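Local coordinates for protein alpha-glucosidase ([Eubacterium] rectale, PDB 6PNR) that probably hydrolyses alpha-linked sulfoquinovosides, such as those derived from plant sulfolipids, as a retaining glycosidase of family GH31, at residues A[35-40]-A[46-51]; A[555-560]-A[596-601]. All coordinates share one frame; numbering follows the deposited sequence.

The two interactions lie on opposite sides of the chain's centre, their nearest atoms about 34 Å apart, and share no helix or strand. Interaction 1 is a surface contact inside one beta hairpin of the N-terminal beta region: backbone hydrogen bonds hold it, one face is mainly polar and largely exposed, and the other mixes an apolar pair with two acids bound to an arginine. Interaction 2 is largely buried and joins elements far apart in sequence, helix 538-568 and the turn before strand 599-601 of the C-terminal sheet. There one tyrosine does nearly all the touching, through a single hydrogen bond and oblique ring contacts. Continuous main-chain pairing contrasts with one inserted aromatic side chain.

Interaction 1 of 2, residues A[35-40]-A[46-51]; sequences QEDVDM and KITDYV
Val38 and Ile47 lie side by side on one face of two antiparallel strands, CG1 of Val38 3.9 Å from CG1 of Ile47. With CG1 anti to the backbone N (chi1 180°), Val38 turns both methyls to its neighbour, for its CG2 also lies 4.0 Å from that Ile47 CG1. Trp203 packs on Ile47 and Met409 of helix 408-429 on Val38, so this is the close-packed face. Farther along it, Glu36 OE1 and Asp49 OD1, 4.7 Å apart, both salt-bridge to Arg101, which probably offsets their like charges. The strands form the beta hairpin 29-41/44-56, with 44-56 at the edge of its sheet within the chain. Asp37 and Thr48 are a hydrogen-bonded pair: Asp37 N reaches Thr48 O at 2.7 Å, nearly straight (170°), and Thr48 N returns to Asp37 O. The bonds between Gln35 and Tyr50 are more bent. The other face is looser and exposed at Gln35, Asp37, Asp39, Lys46 and Thr48. Here Thr48 OG1 lies alongside Asp37 CB at 3.5 Å, while Lys46 NZ stays 6.6 Å from Asp39 OD2. Tyr50 sends its hydroxyl to Glu199, and packs on Phe197, of the second subunit.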
# COMPACT_ATOMS: atom_id res chain seq x y z
N GLN A 35 -14.00 10.07 8.88
CA GLN A 35 -13.55 11.26 8.16
C GLN A 35 -12.64 10.81 7.03
O GLN A 35 -11.49 10.40 7.27
CB GLN A 35 -12.83 12.24 9.09
CG GLN A 35 -12.24 13.47 8.36
CD GLN A 35 -13.27 14.26 7.56
OE1 GLN A 35 -14.23 14.80 8.12
NE2 GLN A 35 -13.08 14.33 6.23
N GLU A 36 -13.13 10.87 5.80
CA GLU A 36 -12.40 10.33 4.67
C GLU A 36 -11.32 11.30 4.20
O GLU A 36 -11.36 12.49 4.48
CB GLU A 36 -13.35 10.01 3.52
CG GLU A 36 -13.97 11.23 2.89
CD GLU A 36 -15.25 11.68 3.58
OE1 GLU A 36 -15.58 11.14 4.66
OE2 GLU A 36 -15.92 12.58 3.03
N ASP A 37 -10.35 10.75 3.49
CA ASP A 37 -9.37 11.53 2.74
C ASP A 37 -9.32 10.97 1.33
O ASP A 37 -8.91 9.81 1.13
CB ASP A 37 -7.99 11.49 3.41
CG ASP A 37 -6.96 12.36 2.68
OD1 ASP A 37 -7.06 13.60 2.73
OD2 ASP A 37 -6.05 11.78 2.05
N VAL A 38 -9.76 11.76 0.36
CA VAL A 38 -9.87 11.35 -1.04
C VAL A 38 -8.83 12.15 -1.81
O VAL A 38 -8.98 13.36 -2.00
CB VAL A 38 -11.28 11.59 -1.59
CG1 VAL A 38 -11.38 11.17 -3.07
CG2 VAL A 38 -12.31 10.84 -0.77
N ASP A 39 -7.77 11.47 -2.25
CA ASP A 39 -6.67 12.09 -3.00
C ASP A 39 -6.84 11.76 -4.49
O ASP A 39 -6.62 10.61 -4.89
CB ASP A 39 -5.33 11.60 -2.48
CG ASP A 39 -4.14 12.24 -3.18
OD1 ASP A 39 -4.33 13.25 -3.89
OD2 ASP A 39 -3.02 11.72 -3.03
N MET A 40 -7.21 12.75 -5.29
CA MET A 40 -7.51 12.56 -6.70
C MET A 40 -6.38 13.06 -7.60
O MET A 40 -5.91 14.19 -7.43
CB MET A 40 -8.79 13.28 -7.08
CG MET A 40 -9.13 13.10 -8.52
SD MET A 40 -10.28 14.33 -9.10
CE MET A 40 -10.52 13.68 -10.77
N LYS A 46 -6.84 7.91 -4.50
CA LYS A 46 -6.34 7.29 -3.28
C LYS A 46 -7.25 7.70 -2.14
O LYS A 46 -7.29 8.88 -1.76
CB LYS A 46 -4.89 7.70 -3.02
CG LYS A 46 -4.29 7.11 -1.75
CD LYS A 46 -2.87 7.64 -1.50
CE LYS A 46 -2.44 7.42 -0.06
NZ LYS A 46 -2.86 6.07 0.44
N ILE A 47 -8.01 6.75 -1.61
CA ILE A 47 -9.03 7.00 -0.60
C ILE A 47 -8.63 6.29 0.69
O ILE A 47 -8.38 5.08 0.69
CB ILE A 47 -10.41 6.54 -1.08
CG1 ILE A 47 -10.89 7.44 -2.23
CG2 ILE A 47 -11.42 6.56 0.07
CD1 ILE A 47 -12.20 7.02 -2.83
N THR A 48 -8.57 7.05 1.78
CA THR A 48 -8.41 6.49 3.11
C THR A 48 -9.50 7.06 4.01
O THR A 48 -10.12 8.08 3.70
CB THR A 48 -7.03 6.81 3.71
OG1 THR A 48 -6.86 8.23 3.73
CG2 THR A 48 -5.93 6.17 2.87
N ASP A 49 -9.72 6.39 5.14
CA ASP A 49 -10.75 6.79 6.09
C ASP A 49 -10.17 6.78 7.49
O ASP A 49 -9.33 5.93 7.82
CB ASP A 49 -11.97 5.83 6.00
CG ASP A 49 -13.23 6.38 6.66
OD1 ASP A 49 -13.35 7.63 6.81
OD2 ASP A 49 -14.10 5.56 7.03
N TYR A 50 -10.61 7.72 8.32
CA TYR A 50 -10.25 7.77 9.73
C TYR A 50 -11.54 7.55 10.53
O TYR A 50 -12.36 8.47 10.65
CB TYR A 50 -9.59 9.09 10.08
CG TYR A 50 -9.30 9.25 11.56
CD1 TYR A 50 -8.80 8.20 12.31
CD2 TYR A 50 -9.50 10.48 12.18
CE1 TYR A 50 -8.52 8.35 13.67
CE2 TYR A 50 -9.22 10.65 13.53
CZ TYR A 50 -8.74 9.59 14.27
OH TYR A 50 -8.46 9.77 15.62
N VAL A 51 -11.72 6.35 11.06
CA VAL A 51 -12.92 5.99 11.80
C VAL A 51 -12.70 6.34 13.27
O VAL A 51 -11.78 5.81 13.90
CB VAL A 51 -13.28 4.51 11.63
CG1 VAL A 51 -14.50 4.14 12.49
CG2 VAL A 51 -13.57 4.19 10.16

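Interaction 2 of 2, residues A[555-560]-A[596-601]; sequences APYTKT and GRDMLI
Tyr557 reaches from helix 538-568 to the turn before strand 599-601, where its OH accepts a hydrogen bond from Asp598 N (3.0 Å, 152° at the hydrogen). CG stands anti to the backbone N (chi1 175°), which carries the ring off the helix toward that turn. Beside the bond, Asp598 CB lies 3.4 Å from the Tyr557 OH, and the carboxylate plane is only 18° from that of the ring. On the same side of the ring plane, Met599 CG comes within 4.0 Å of Tyr557 CE2, and the sulfur SD sits obliquely, 5.2 Å from the ring centroid, in a Met-aromatic contact. On the opposite side of the plane, Gly596 CA is 3.3 Å from Tyr557 OH; a beta carbon at this glycine would collide with the hydroxyl, and the backbone here turns to a positive phi, which residues with a beta carbon seldom adopt. Phe654 and Phe658 also meet the ring edge-to-face. One shell out, Arg649 and Ser652 hold the two carboxylate oxygens of Asp598 and so help to fix the turn. The contact joins helix 538-568, most of it in the GH31 TIM-barrel sequence region, to the C-terminal beta sheet. The hydroxyl is also hydrogen-bonded to Phe595 O, which can only accept. A phenylalanine in place of Tyr557 would probably keep much of the ring packing but leave both Asp598 N and Phe595 O without this partner. The phenol therefore donates to one main-chain group and accepts from another, tying both sides of the turn to one helix side chain.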
# COMPACT_ATOMS: atom_id res chain seq x y z
N ALA A 555 -23.61 -14.92 -36.85
CA ALA A 555 -24.64 -13.91 -36.56
C ALA A 555 -26.05 -14.45 -36.36
O ALA A 555 -26.75 -13.94 -35.47
CB ALA A 555 -24.65 -12.86 -37.68
N PRO A 556 -26.55 -15.42 -37.14
CA PRO A 556 -27.90 -15.92 -36.87
C PRO A 556 -28.04 -16.46 -35.47
O PRO A 556 -29.10 -16.31 -34.86
CB PRO A 556 -28.10 -17.01 -37.93
CG PRO A 556 -27.20 -16.62 -39.05
CD PRO A 556 -26.00 -15.98 -38.40
N TYR A 557 -26.98 -17.09 -34.93
CA TYR A 557 -26.98 -17.54 -33.54
C TYR A 557 -26.83 -16.36 -32.58
O TYR A 557 -27.60 -16.23 -31.61
CB TYR A 557 -25.86 -18.57 -33.34
CG TYR A 557 -25.67 -19.02 -31.91
CD1 TYR A 557 -26.68 -19.70 -31.23
CD2 TYR A 557 -24.46 -18.79 -31.24
CE1 TYR A 557 -26.49 -20.13 -29.90
CE2 TYR A 557 -24.27 -19.21 -29.92
CZ TYR A 557 -25.29 -19.87 -29.26
OH TYR A 557 -25.10 -20.28 -27.95
N THR A 558 -25.86 -15.49 -32.85
CA THR A 558 -25.58 -14.36 -31.96
C THR A 558 -26.79 -13.44 -31.82
O THR A 558 -27.07 -12.94 -30.73
CB THR A 558 -24.38 -13.57 -32.49
OG1 THR A 558 -23.29 -14.47 -32.71
CG2 THR A 558 -23.98 -12.49 -31.49
N LYS A 559 -27.52 -13.23 -32.92
CA LYS A 559 -28.74 -12.43 -32.87
C LYS A 559 -29.75 -13.01 -31.90
O LYS A 559 -30.43 -12.27 -31.18
CB LYS A 559 -29.36 -12.32 -34.26
CG LYS A 559 -28.83 -11.21 -35.14
CD LYS A 559 -29.32 -11.44 -36.59
CE LYS A 559 -28.83 -10.37 -37.53
NZ LYS A 559 -29.07 -10.74 -38.95
N THR A 560 -29.91 -14.35 -31.87
CA THR A 560 -30.86 -14.92 -30.93
C THR A 560 -30.40 -14.72 -29.49
O THR A 560 -31.24 -14.61 -28.58
CB THR A 560 -31.10 -16.42 -31.20
OG1 THR A 560 -29.93 -17.18 -30.88
CG2 THR A 560 -31.47 -16.67 -32.67
N GLY A 596 -23.86 -17.93 -25.13
CA GLY A 596 -25.20 -18.51 -25.14
C GLY A 596 -25.20 -19.88 -24.48
O GLY A 596 -24.25 -20.29 -23.83
N ARG A 597 -26.30 -20.61 -24.66
CA ARG A 597 -26.38 -21.94 -24.08
C ARG A 597 -25.63 -22.98 -24.91
O ARG A 597 -25.30 -24.05 -24.39
CB ARG A 597 -27.84 -22.39 -23.93
CG ARG A 597 -28.00 -23.62 -23.01
CD ARG A 597 -29.44 -23.80 -22.51
NE ARG A 597 -30.34 -24.14 -23.60
CZ ARG A 597 -30.55 -25.38 -24.04
NH1 ARG A 597 -29.91 -26.40 -23.47
NH2 ARG A 597 -31.39 -25.61 -25.04
N ASP A 598 -25.34 -22.70 -26.17
CA ASP A 598 -24.92 -23.76 -27.06
C ASP A 598 -23.42 -23.78 -27.33
O ASP A 598 -22.97 -24.65 -28.09
CB ASP A 598 -25.68 -23.65 -28.38
CG ASP A 598 -27.15 -24.01 -28.24
OD1 ASP A 598 -27.61 -24.20 -27.10
OD2 ASP A 598 -27.84 -24.11 -29.27
N MET A 599 -22.63 -22.88 -26.74
CA MET A 599 -21.20 -22.84 -27.02
C MET A 599 -20.40 -22.58 -25.76
O MET A 599 -20.83 -21.82 -24.89
CB MET A 599 -20.85 -21.77 -28.06
CG MET A 599 -21.41 -22.02 -29.44
SD MET A 599 -20.54 -21.07 -30.71
CE MET A 599 -19.12 -22.13 -31.02
N LEU A 600 -19.23 -23.21 -25.68
CA LEU A 600 -18.26 -22.93 -24.63
C LEU A 600 -17.02 -22.34 -25.28
O LEU A 600 -16.49 -22.91 -26.24
CB LEU A 600 -17.90 -24.18 -23.82
CG LEU A 600 -17.06 -23.84 -22.58
CD1 LEU A 600 -17.43 -24.78 -21.44
CD2 LEU A 600 -15.54 -23.93 -22.85
N ILE A 601 -16.58 -21.19 -24.78
CA ILE A 601 -15.40 -20.50 -25.29
C ILE A 601 -14.38 -20.43 -24.17
O ILE A 601 -14.71 -20.02 -23.05
CB ILE A 601 -15.74 -19.08 -25.80
CG1 ILE A 601 -17.05 -19.10 -26.62
CG2 ILE A 601 -14.56 -18.53 -26.59
CD1 ILE A 601 -16.99 -20.01 -27.88